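Histidine triad (HIT) protein (Clostridium difficile, PDB 4EGU) binds zinc and guanosine monophosphate and probably hydrolyses or transfers nucleotidyl groups through a nucleotidyl-histidine intermediate. Local coordinates at the guanosine-5'-monophosphate site and the interface of chains A and B. Residues are numbered along the deposited sequence; one frame, centred on the assembly and turned at random. Chains: chain A/B, histidine triad (HIT) protein.

Contact 1: the guanosine-5'-monophosphate site. Residues chain A 7-8, 11, 30-34, 42, 89, 95-98, 102, 104. With 5GP (guanosine-5'-monophosphate), chain C.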
loop_
_atom_site.group_PDB
_atom_site.type_symbol
_atom_site.label_atom_id
_atom_site.label_comp_id
_atom_site.label_asym_id
_atom_site.label_seq_id
_atom_site.Cartn_x
_atom_site.Cartn_y
_atom_site.Cartn_z
ATOM N N ILE A 7 20.504 0.093 5.208
ATOM C CA ILE A 7 20.275 1.236 6.061
ATOM C C ILE A 7 19.117 0.935 7.023
ATOM O O ILE A 7 19.166 1.311 8.187
ATOM C CB ILE A 7 19.971 2.515 5.226
ATOM C CG1 ILE A 7 21.170 2.920 4.365
ATOM C CG2 ILE A 7 19.547 3.670 6.132
ATOM C CD1 ILE A 7 20.822 3.955 3.307
ATOM N N PHE A 8 18.054 0.289 6.545
ATOM C CA PHE A 8 16.879 0.087 7.401
ATOM C C PHE A 8 17.111 -0.993 8.459
ATOM O O PHE A 8 16.535 -0.889 9.540
ATOM C CB PHE A 8 15.611 -0.158 6.596
ATOM C CG PHE A 8 15.096 1.051 5.832
ATOM C CD1 PHE A 8 15.716 2.297 5.876
ATOM C CD2 PHE A 8 13.964 0.927 5.051
ATOM C CE1 PHE A 8 15.213 3.383 5.148
ATOM C CE2 PHE A 8 13.463 2.001 4.333
ATOM C CZ PHE A 8 14.086 3.236 4.380
ATOM N N ILE A 11 18.778 1.109 11.050
ATOM C CA ILE A 11 17.803 1.970 11.707
ATOM C C ILE A 11 16.914 1.103 12.652
ATOM O O ILE A 11 16.658 1.501 13.779
ATOM C CB ILE A 11 16.960 2.804 10.683
ATOM C CG1 ILE A 11 17.835 3.874 10.012
ATOM C CG2 ILE A 11 15.753 3.425 11.379
ATOM C CD1 ILE A 11 17.145 4.702 8.957
ATOM N N PHE A 30 9.406 5.521 11.425
ATOM C CA PHE A 30 10.280 6.645 11.634
ATOM C C PHE A 30 10.082 7.649 10.505
ATOM O O PHE A 30 9.609 7.310 9.428
ATOM C CB PHE A 30 11.765 6.182 11.771
ATOM C CG PHE A 30 12.273 5.332 10.610
ATOM C CD1 PHE A 30 12.031 3.962 10.531
ATOM C CD2 PHE A 30 12.970 5.923 9.567
ATOM C CE1 PHE A 30 12.483 3.211 9.446
ATOM C CE2 PHE A 30 13.435 5.174 8.494
ATOM C CZ PHE A 30 13.181 3.821 8.431
ATOM N N ASN A 31 10.442 8.897 10.736
ATOM C CA ASN A 31 10.257 9.889 9.686
ATOM C C ASN A 31 11.222 9.689 8.539
ATOM O O ASN A 31 12.393 9.366 8.745
ATOM C CB ASN A 31 10.430 11.276 10.260
ATOM C CG ASN A 31 9.303 11.661 11.186
ATOM O OD1 ASN A 31 8.146 11.242 11.021
ATOM N ND2 ASN A 31 9.622 12.501 12.140
ATOM N N ASP A 32 10.739 9.937 7.336
ATOM C CA ASP A 32 11.598 9.882 6.176
ATOM C C ASP A 32 12.600 11.031 6.266
ATOM O O ASP A 32 12.211 12.127 6.615
ATOM C CB ASP A 32 10.754 10.015 4.922
ATOM C CG ASP A 32 11.506 9.626 3.673
ATOM O OD1 ASP A 32 12.387 10.400 3.265
ATOM O OD2 ASP A 32 11.212 8.561 3.112
ATOM N N LEU A 33 13.861 10.770 5.916
ATOM C CA LEU A 33 14.904 11.798 5.929
ATOM C C LEU A 33 14.620 12.932 4.939
ATOM O O LEU A 33 15.050 14.064 5.154
ATOM C CB LEU A 33 16.252 11.156 5.599
ATOM C CG LEU A 33 17.478 12.071 5.588
ATOM C CD1 LEU A 33 17.631 12.808 6.907
ATOM C CD2 LEU A 33 18.694 11.246 5.292
ATOM N N ASN A 34 13.914 12.612 3.855
ATOM C CA ASN A 34 13.660 13.530 2.748
ATOM C C ASN A 34 12.152 13.620 2.505
ATOM O O ASN A 34 11.654 13.149 1.483
ATOM C CB ASN A 34 14.393 13.048 1.479
ATOM C CG ASN A 34 15.889 12.820 1.708
ATOM O OD1 ASN A 34 16.366 11.669 1.723
ATOM N ND2 ASN A 34 16.623 13.892 1.910
ATOM N N LEU A 42 7.966 6.252 7.380
ATOM C CA LEU A 42 8.316 4.927 6.874
ATOM C C LEU A 42 7.966 3.905 7.949
ATOM O O LEU A 42 8.359 4.056 9.100
ATOM C CB LEU A 42 9.807 4.849 6.578
ATOM C CG LEU A 42 10.247 5.702 5.410
ATOM C CD1 LEU A 42 11.741 5.959 5.419
ATOM C CD2 LEU A 42 9.890 4.978 4.117
ATOM N N ASN A 89 6.823 0.557 -2.820
ATOM C CA ASN A 89 7.588 0.505 -4.053
ATOM C C ASN A 89 8.351 -0.815 -4.101
ATOM O O ASN A 89 9.152 -1.105 -3.217
ATOM C CB ASN A 89 8.590 1.662 -4.067
ATOM C CG ASN A 89 7.934 3.019 -4.089
ATOM O OD1 ASN A 89 6.840 3.199 -4.616
ATOM N ND2 ASN A 89 8.595 3.991 -3.491
ATOM N N GLY A 95 10.330 2.008 -8.349
ATOM C CA GLY A 95 11.045 3.085 -7.700
ATOM C C GLY A 95 11.620 2.730 -6.346
ATOM O O GLY A 95 11.994 3.609 -5.598
ATOM N N GLN A 96 11.718 1.446 -6.028
ATOM C CA GLN A 96 12.292 1.035 -4.756
ATOM C C GLN A 96 13.775 1.289 -4.847
ATOM O O GLN A 96 14.450 0.944 -5.830
ATOM C CB GLN A 96 12.089 -0.446 -4.526
ATOM C CG GLN A 96 12.361 -0.922 -3.132
ATOM C CD GLN A 96 12.476 -2.454 -3.058
ATOM O OE1 GLN A 96 12.754 -3.146 -4.040
ATOM N NE2 GLN A 96 12.408 -2.966 -1.847
ATOM N N GLU A 97 14.271 1.922 -3.804
ATOM C CA GLU A 97 15.702 2.224 -3.676
ATOM C C GLU A 97 16.320 1.420 -2.503
ATOM O O GLU A 97 17.300 0.693 -2.671
ATOM C CB GLU A 97 15.911 3.739 -3.486
ATOM C CG GLU A 97 15.290 4.597 -4.594
ATOM C CD GLU A 97 15.183 6.065 -4.214
ATOM O OE1 GLU A 97 14.352 6.418 -3.342
ATOM O OE2 GLU A 97 15.939 6.856 -4.781
ATOM N N VAL A 98 15.724 1.571 -1.332
ATOM C CA VAL A 98 16.170 0.822 -0.148
ATOM C C VAL A 98 15.480 -0.524 -0.147
ATOM O O VAL A 98 14.250 -0.610 -0.055
ATOM C CB VAL A 98 15.880 1.554 1.153
ATOM C CG1 VAL A 98 16.325 0.722 2.340
ATOM C CG2 VAL A 98 16.573 2.925 1.168
ATOM N N HIS A 102 9.288 -1.707 3.197
ATOM C CA HIS A 102 8.831 -0.506 3.878
ATOM C C HIS A 102 7.601 0.035 3.204
ATOM O O HIS A 102 7.450 -0.070 1.989
ATOM C CB HIS A 102 9.957 0.593 3.859
ATOM C CG HIS A 102 10.406 1.006 2.485
ATOM N ND1 HIS A 102 11.370 0.299 1.818
ATOM C CD2 HIS A 102 10.058 2.033 1.666
ATOM C CE1 HIS A 102 11.595 0.854 0.635
ATOM N NE2 HIS A 102 10.818 1.916 0.523
ATOM N N HIS A 104 5.476 3.693 2.867
ATOM C CA HIS A 104 5.404 5.134 3.065
ATOM C C HIS A 104 3.989 5.520 3.463
ATOM O O HIS A 104 3.031 5.094 2.814
ATOM C CB HIS A 104 5.710 5.875 1.765
ATOM C CG HIS A 104 7.057 5.635 1.177
ATOM N ND1 HIS A 104 8.084 6.540 1.328
ATOM C CD2 HIS A 104 7.501 4.651 0.343
ATOM C CE1 HIS A 104 9.129 6.079 0.660
ATOM N NE2 HIS A 104 8.802 4.946 0.049
HETATM P P 5GP C . 12.170 4.095 -1.584
HETATM O O1P 5GP C . 12.311 5.101 -2.705
HETATM O O2P 5GP C . 13.227 3.028 -1.524
HETATM O O3P 5GP C . 10.830 3.492 -1.602
HETATM O "O5'" 5GP C . 12.122 4.885 -0.228
HETATM C "C5'" 5GP C . 13.261 4.958 0.597
HETATM C "C4'" 5GP C . 13.167 6.155 1.471
HETATM O "O4'" 5GP C . 14.177 6.065 2.479
HETATM C "C3'" 5GP C . 13.386 7.486 0.749
HETATM O "O3'" 5GP C . 12.183 8.257 0.770
HETATM C "C2'" 5GP C . 14.497 8.178 1.575
HETATM O "O2'" 5GP C . 14.310 9.561 1.805
HETATM C "C1'" 5GP C . 14.515 7.360 2.874
HETATM N N9 5GP C . 15.811 7.289 3.532
HETATM C C8 5GP C . 16.955 6.904 2.934
HETATM N N7 5GP C . 17.962 6.901 3.828
HETATM C C5 5GP C . 17.435 7.275 5.012
HETATM C C6 5GP C . 17.993 7.451 6.268
HETATM O O6 5GP C . 19.223 7.272 6.523
HETATM N N1 5GP C . 17.130 7.827 7.226
HETATM C C2 5GP C . 15.806 8.036 7.012
HETATM N N2 5GP C . 15.060 8.417 8.061
HETATM N N3 5GP C . 15.225 7.891 5.810
HETATM C C4 5GP C . 16.064 7.505 4.822
HETATM O O HOH W 1 11.730 10.926 -0.130
HETATM O O HOH W 2 11.339 6.351 -5.540
#
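This is the nucleotide pocket of the histidine triad (HIT) fold, holding a partly occupied GMP, possibly placed as a reaction product would be. The imidazoles of A:His102 and A:His104 both point NE2 in their own ring planes at one phosphate oxygen, O3P. In A:His102, the presumed nucleophile, CG lies between the backbone N and the carbonyl carbon (chi1 59°), and A:His102 NE2 lies 2.6 Å from 5GP O3P in an almost straight bond. The phosphorus is near as well, A:His102 NE2 to 5GP P being 3.3 Å. A:Asn89 ND2 brings a third N-H to O3P, nearly in its amide plane. O2P is gripped by the backbone N-H groups of A:Glu97 and A:Val98, whereas A:Glu97 OE1 stands 2.5 Å from 5GP O1P, a pair likely to share a proton. A:Asp32 faces the ribose like a fork, CG anti to its backbone N, each oxygen using its syn lone pair for one hydroxyl. A:Asn34 N occupies the anti lone pair of OD1 and fixes the carboxylate. A:Leu33 CB covers one face of the guanine six-membered ring, while A:Ile7 and A:Ile11 methyls close from the helix 7-12 side. 5GP N2 donates to A:Asn31 O at 2.9 Å, within the plane of that carbonyl.

Contact 2: the interface of chains A and B. Residues chain A 86-87, 114-115; chain B 86-87, 106, 112, 114.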
loop_
_atom_site.group_PDB
_atom_site.type_symbol
_atom_site.label_atom_id
_atom_site.label_comp_id
_atom_site.label_asym_id
_atom_site.label_seq_id
_atom_site.Cartn_x
_atom_site.Cartn_y
_atom_site.Cartn_z
ATOM N N VAL A 86 -0.893 5.477 1.377
ATOM C CA VAL A 86 0.048 4.406 1.715
ATOM C C VAL A 86 0.669 3.907 0.403
ATOM O O VAL A 86 -0.051 3.598 -0.538
ATOM C CB VAL A 86 -0.679 3.271 2.422
ATOM C CG1 VAL A 86 0.255 2.094 2.700
ATOM C CG2 VAL A 86 -1.349 3.759 3.699
ATOM N N ILE A 87 1.994 3.830 0.355
ATOM C CA ILE A 87 2.711 3.432 -0.848
ATOM C C ILE A 87 3.764 2.371 -0.511
ATOM O O ILE A 87 4.558 2.530 0.422
ATOM C CB ILE A 87 3.402 4.626 -1.532
ATOM C CG1 ILE A 87 2.428 5.787 -1.760
ATOM C CG2 ILE A 87 4.017 4.156 -2.861
ATOM C CD1 ILE A 87 2.579 6.879 -0.737
ATOM N N TYR A 114 0.551 12.045 -8.024
ATOM C CA TYR A 114 1.865 12.073 -8.623
ATOM C C TYR A 114 1.923 11.251 -9.915
ATOM O O TYR A 114 2.542 11.646 -10.894
ATOM C CB TYR A 114 2.874 11.511 -7.655
ATOM C CG TYR A 114 3.161 12.370 -6.470
ATOM C CD1 TYR A 114 3.922 13.511 -6.640
ATOM C CD2 TYR A 114 2.723 12.045 -5.194
ATOM C CE1 TYR A 114 4.231 14.323 -5.605
ATOM C CE2 TYR A 114 3.038 12.870 -4.120
ATOM C CZ TYR A 114 3.791 14.010 -4.352
ATOM O OH TYR A 114 4.123 14.850 -3.316
ATOM N N GLU A 115 1.331 10.051 -9.915
ATOM C CA GLU A 115 1.468 9.166 -11.070
ATOM C C GLU A 115 0.633 9.643 -12.250
ATOM O O GLU A 115 0.872 9.227 -13.374
ATOM C CB GLU A 115 1.144 7.720 -10.696
ATOM C CG GLU A 115 2.172 7.086 -9.777
ATOM C CD GLU A 115 2.034 7.459 -8.318
ATOM O OE1 GLU A 115 2.946 7.046 -7.594
ATOM O OE2 GLU A 115 1.052 8.115 -7.895
ATOM N N VAL B 86 2.448 -0.158 -5.295
ATOM C CA VAL B 86 1.155 -0.443 -4.666
ATOM C C VAL B 86 0.733 0.816 -3.899
ATOM O O VAL B 86 1.510 1.340 -3.098
ATOM C CB VAL B 86 1.302 -1.620 -3.690
ATOM C CG1 VAL B 86 0.009 -1.877 -2.956
ATOM C CG2 VAL B 86 1.787 -2.863 -4.423
ATOM N N ILE B 87 -0.489 1.282 -4.137
ATOM C CA ILE B 87 -0.993 2.511 -3.519
ATOM C C ILE B 87 -2.375 2.304 -2.941
ATOM O O ILE B 87 -3.264 1.761 -3.601
ATOM C CB ILE B 87 -1.057 3.683 -4.542
ATOM C CG1 ILE B 87 0.331 3.969 -5.113
ATOM C CG2 ILE B 87 -1.667 4.916 -3.902
ATOM C CD1 ILE B 87 0.326 4.944 -6.268
ATOM N N LEU B 106 0.450 -0.473 -9.990
ATOM C CA LEU B 106 0.971 0.225 -11.170
ATOM C C LEU B 106 2.254 -0.483 -11.613
ATOM O O LEU B 106 3.139 -0.728 -10.801
ATOM C CB LEU B 106 1.295 1.678 -10.844
ATOM C CG LEU B 106 0.154 2.489 -10.273
ATOM C CD1 LEU B 106 0.623 3.909 -10.031
ATOM C CD2 LEU B 106 -1.058 2.457 -11.129
ATOM N N PRO B 112 7.163 7.483 -11.634
ATOM C CA PRO B 112 7.875 8.684 -11.172
ATOM C C PRO B 112 8.302 8.587 -9.707
ATOM O O PRO B 112 7.631 7.950 -8.941
ATOM C CB PRO B 112 6.843 9.802 -11.359
ATOM C CG PRO B 112 5.524 9.120 -11.390
ATOM C CD PRO B 112 5.760 7.764 -11.984
ATOM N N TYR B 114 8.734 10.513 -6.166
ATOM C CA TYR B 114 8.228 11.749 -5.564
ATOM C C TYR B 114 9.391 12.603 -5.070
ATOM O O TYR B 114 10.266 12.129 -4.345
ATOM C CB TYR B 114 7.246 11.487 -4.416
ATOM C CG TYR B 114 6.208 10.411 -4.661
ATOM C CD1 TYR B 114 5.612 9.779 -3.592
ATOM C CD2 TYR B 114 5.829 10.022 -5.953
ATOM C CE1 TYR B 114 4.677 8.794 -3.771
ATOM C CE2 TYR B 114 4.879 9.029 -6.145
ATOM C CZ TYR B 114 4.314 8.414 -5.039
ATOM O OH TYR B 114 3.375 7.423 -5.153
HETATM O O HOH W 3 1.033 8.706 -5.115
#
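A:Glu115 OE1 receives the phenol hydroxyl of B:Tyr114 on its syn lone pair, the tightest polar contact of this part of the A-B interface, probably the dimer interface typical of HIT proteins: B:Tyr114 OH to A:Glu115 OE1 is 2.5 Å. The two side chains cross at about a right angle, the carboxylate turned 77° from the ring, so that OE1 lies at the ring edge in its plane. Water 3 spans the same pair, bonded to A:Glu115 OE2 and to B:Tyr114 OH, and so ties the second carboxylate oxygen to the phenol. One face of the B:Tyr114 ring is covered by A:Tyr114, whose CD2 sits over its centre; the rings stack with centroids 4.2 Å apart and planes 15° from parallel. The tyrosine packing begins at the root of A:Tyr114, where CB touches B:Tyr114 CE2. Further out, A:Glu115 bends at chi2 (80°), which lays its CG against B:Leu106 CD1 at 3.5 Å and leaves the carboxylate tip to tip with B:Ile87 CD1. B:Pro112 CG packs beside the backbone of the 3-10 helix 114-116 that presents both A:Tyr114 and A:Glu115. Beneath, the 84-90 strands of the two chains pair antiparallel at A:Ile87 and B:Ile87. A:Ile87 points tip to tip at the phenol end of B:Tyr114, its CG1 3.9 Å from B:Tyr114 OH.

Contact 3: the interface of chains A and B. Residues chain A 87-90, 92-95, 115; chain B 82-85, 109-111.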
loop_
_atom_site.group_PDB
_atom_site.type_symbol
_atom_site.label_atom_id
_atom_site.label_comp_id
_atom_site.label_asym_id
_atom_site.label_seq_id
_atom_site.Cartn_x
_atom_site.Cartn_y
_atom_site.Cartn_z
ATOM N N ILE A 87 1.994 3.830 0.355
ATOM C CA ILE A 87 2.711 3.432 -0.848
ATOM C C ILE A 87 3.764 2.371 -0.511
ATOM O O ILE A 87 4.558 2.530 0.422
ATOM C CB ILE A 87 3.402 4.626 -1.532
ATOM C CG1 ILE A 87 2.428 5.787 -1.760
ATOM C CG2 ILE A 87 4.017 4.156 -2.861
ATOM C CD1 ILE A 87 2.579 6.879 -0.737
ATOM N N ASN A 88 3.790 1.313 -1.324
ATOM C CA ASN A 88 4.915 0.387 -1.361
ATOM C C ASN A 88 5.514 0.405 -2.762
ATOM O O ASN A 88 4.792 0.265 -3.752
ATOM C CB ASN A 88 4.508 -1.050 -1.003
ATOM C CG ASN A 88 5.702 -1.984 -1.044
ATOM O OD1 ASN A 88 5.946 -2.659 -2.044
ATOM N ND2 ASN A 88 6.466 -2.007 0.019
ATOM N N ASN A 89 6.823 0.557 -2.820
ATOM C CA ASN A 89 7.588 0.505 -4.053
ATOM C C ASN A 89 8.351 -0.815 -4.101
ATOM O O ASN A 89 9.152 -1.105 -3.217
ATOM C CB ASN A 89 8.590 1.662 -4.067
ATOM C CG ASN A 89 7.934 3.019 -4.089
ATOM O OD1 ASN A 89 6.840 3.199 -4.616
ATOM N ND2 ASN A 89 8.595 3.991 -3.491
ATOM N N CYS A 90 8.100 -1.606 -5.142
ATOM C CA CYS A 90 8.686 -2.932 -5.248
ATOM C C CYS A 90 9.561 -3.038 -6.492
ATOM O O CYS A 90 9.083 -3.001 -7.613
ATOM C CB CYS A 90 7.584 -3.991 -5.293
ATOM S SG CYS A 90 8.241 -5.690 -5.238
ATOM N N SER A 92 12.813 -2.216 -9.231
ATOM C CA SER A 92 13.390 -1.080 -9.926
ATOM C C SER A 92 12.336 -0.174 -10.517
ATOM O O SER A 92 12.357 1.040 -10.324
ATOM C CB SER A 92 14.331 -1.572 -11.045
ATOM O OG SER A 92 14.646 -0.510 -11.926
ATOM N N ASP A 93 11.416 -0.750 -11.271
ATOM C CA ASP A 93 10.433 0.056 -11.936
ATOM C C ASP A 93 9.378 0.610 -10.969
ATOM O O ASP A 93 8.739 1.612 -11.278
ATOM C CB ASP A 93 9.874 -0.740 -13.119
ATOM C CG ASP A 93 10.871 -0.773 -14.326
ATOM O OD1 ASP A 93 11.821 0.028 -14.331
ATOM O OD2 ASP A 93 10.733 -1.591 -15.267
ATOM N N GLY A 94 9.265 0.014 -9.782
ATOM C CA GLY A 94 8.408 0.563 -8.760
ATOM C C GLY A 94 9.048 1.752 -8.081
ATOM O O GLY A 94 8.405 2.412 -7.272
ATOM N N GLY A 95 10.330 2.008 -8.349
ATOM C CA GLY A 95 11.045 3.085 -7.700
ATOM C C GLY A 95 11.620 2.730 -6.346
ATOM O O GLY A 95 11.994 3.609 -5.598
ATOM N N GLU A 115 1.331 10.051 -9.915
ATOM C CA GLU A 115 1.468 9.166 -11.070
ATOM C C GLU A 115 0.633 9.643 -12.250
ATOM O O GLU A 115 0.872 9.227 -13.374
ATOM C CB GLU A 115 1.144 7.720 -10.696
ATOM C CG GLU A 115 2.172 7.086 -9.777
ATOM C CD GLU A 115 2.034 7.459 -8.318
ATOM O OE1 GLU A 115 2.946 7.046 -7.594
ATOM O OE2 GLU A 115 1.052 8.115 -7.895
ATOM N N THR B 82 10.529 -6.777 -13.124
ATOM C CA THR B 82 10.703 -5.397 -13.540
ATOM C C THR B 82 10.361 -4.430 -12.397
ATOM O O THR B 82 11.106 -3.501 -12.150
ATOM C CB THR B 82 9.889 -5.082 -14.806
ATOM O OG1 THR B 82 8.576 -5.629 -14.665
ATOM C CG2 THR B 82 10.555 -5.684 -16.032
ATOM N N GLY B 83 9.251 -4.683 -11.713
ATOM C CA GLY B 83 8.870 -3.951 -10.516
ATOM C C GLY B 83 7.529 -3.260 -10.645
ATOM O O GLY B 83 6.983 -3.101 -11.732
ATOM N N PHE B 84 7.001 -2.816 -9.510
ATOM C CA PHE B 84 5.660 -2.271 -9.478
ATOM C C PHE B 84 5.478 -1.441 -8.217
ATOM O O PHE B 84 6.282 -1.527 -7.296
ATOM C CB PHE B 84 4.602 -3.379 -9.592
ATOM C CG PHE B 84 4.663 -4.417 -8.504
ATOM C CD1 PHE B 84 5.467 -5.559 -8.638
ATOM C CD2 PHE B 84 3.903 -4.290 -7.347
ATOM C CE1 PHE B 84 5.494 -6.514 -7.653
ATOM C CE2 PHE B 84 3.929 -5.258 -6.369
ATOM C CZ PHE B 84 4.730 -6.361 -6.505
ATOM N N ARG B 85 4.406 -0.660 -8.206
ATOM C CA ARG B 85 4.046 0.182 -7.060
ATOM C C ARG B 85 2.644 -0.170 -6.605
ATOM O O ARG B 85 1.758 -0.410 -7.421
ATOM C CB ARG B 85 4.167 1.653 -7.467
ATOM C CG ARG B 85 3.848 2.650 -6.352
ATOM C CD ARG B 85 4.182 4.075 -6.740
ATOM N NE ARG B 85 5.623 4.215 -6.907
ATOM C CZ ARG B 85 6.234 5.189 -7.566
ATOM N NH1 ARG B 85 5.534 6.151 -8.155
ATOM N NH2 ARG B 85 7.571 5.184 -7.619
ATOM N N LYS B 109 6.121 0.288 -16.505
ATOM C CA LYS B 109 7.075 1.343 -16.838
ATOM C C LYS B 109 7.811 1.743 -15.566
ATOM O O LYS B 109 7.389 1.391 -14.471
ATOM C CB LYS B 109 6.366 2.556 -17.437
ATOM C CG LYS B 109 5.470 3.294 -16.457
ATOM C CD LYS B 109 4.907 4.545 -17.117
ATOM C CE LYS B 109 4.156 5.404 -16.133
ATOM N NZ LYS B 109 3.802 6.715 -16.707
ATOM N N LYS B 110 8.914 2.475 -15.705
ATOM C CA LYS B 110 9.575 3.058 -14.547
ATOM C C LYS B 110 8.727 4.230 -14.059
ATOM O O LYS B 110 8.503 5.208 -14.769
ATOM C CB LYS B 110 11.020 3.504 -14.840
ATOM C CG LYS B 110 11.664 4.159 -13.600
ATOM C CD LYS B 110 13.131 3.813 -13.380
ATOM C CE LYS B 110 13.503 3.860 -11.881
ATOM N NZ LYS B 110 12.731 4.870 -11.065
ATOM N N LEU B 111 8.258 4.127 -12.830
ATOM C CA LEU B 111 7.296 5.100 -12.293
ATOM C C LEU B 111 7.925 6.379 -11.735
ATOM O O LEU B 111 9.087 6.386 -11.405
ATOM C CB LEU B 111 6.482 4.407 -11.233
ATOM C CG LEU B 111 5.602 3.335 -11.860
ATOM C CD1 LEU B 111 5.070 2.457 -10.741
ATOM C CD2 LEU B 111 4.447 3.946 -12.638
HETATM O O HOH W 4 2.644 7.202 -14.245
#
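One face of the B:Phe84 ring carries A:Cys90 CB, centred 3.8 Å above the plane, with A:Cys90 SG, anti to its backbone N, reaching the ring atoms CE1 and CZ. The guanidinium of B:Arg85 has B:Leu111 CB of its own chain over one face and the carboxylate carbon of A:Glu115 at its edge, in plane. Both groups belong to the sheet that joins the two chains of what is probably a HIT-family dimer, where the 84-90 strands run antiparallel. B:Arg85 leaves the strand with CG anti to its backbone N (chi1 -179°) and bends at chi3, alongside A:Asn89. Its NE donates to A:Asn89 OD1 at 2.8 Å, from above the carbonyl plane, with amide and guanidinium turned 54° apart. NH2 bonds A:Gly94 O, again from above that carbonyl plane, and NH1 forms a salt bridge with the tip of A:Glu115, 2.8 Å from OE1, on its anti lone pair. The arginine thus spreads over A:Asn89, A:Gly94 and A:Glu115 and may lower the basicity of that carboxylate. The backbone closes the sheet: A:Cys90 N to B:Phe84 O and B:Phe84 N to A:Cys90 O are both 2.8 Å, the former nearly along the C=O axis. Past the strand end, A:Asp93 N donates to B:Thr82 O and A:Asp93 O accepts from B:Leu111 N at 3.0 Å. B:Lys110 crosses A:Asp93 obliquely, its CB 3.6 Å from A:Asp93 OD1.

Contacts 2 and 3 are neighbouring patches of one two-fold interface, their C-alpha centres about 8 Å apart, and they share A:Ile87 and A:Glu115; the carboxylate of the latter thus serves the tyrosine in one and the arginine in the other. The C-alpha centre of contact 1 lies about 14 Å from those of contacts 2 and 3, and it meets contact 3 in A:Asn89 and A:Gly95. A:Asn89 turns its amide nitrogen to the phosphate and its oxygen to the partner chain, so dimer packing may help to set the phosphate site. The interface repeats the strand contacts with chains exchanged, although the two Tyr114 residues differ in conformation.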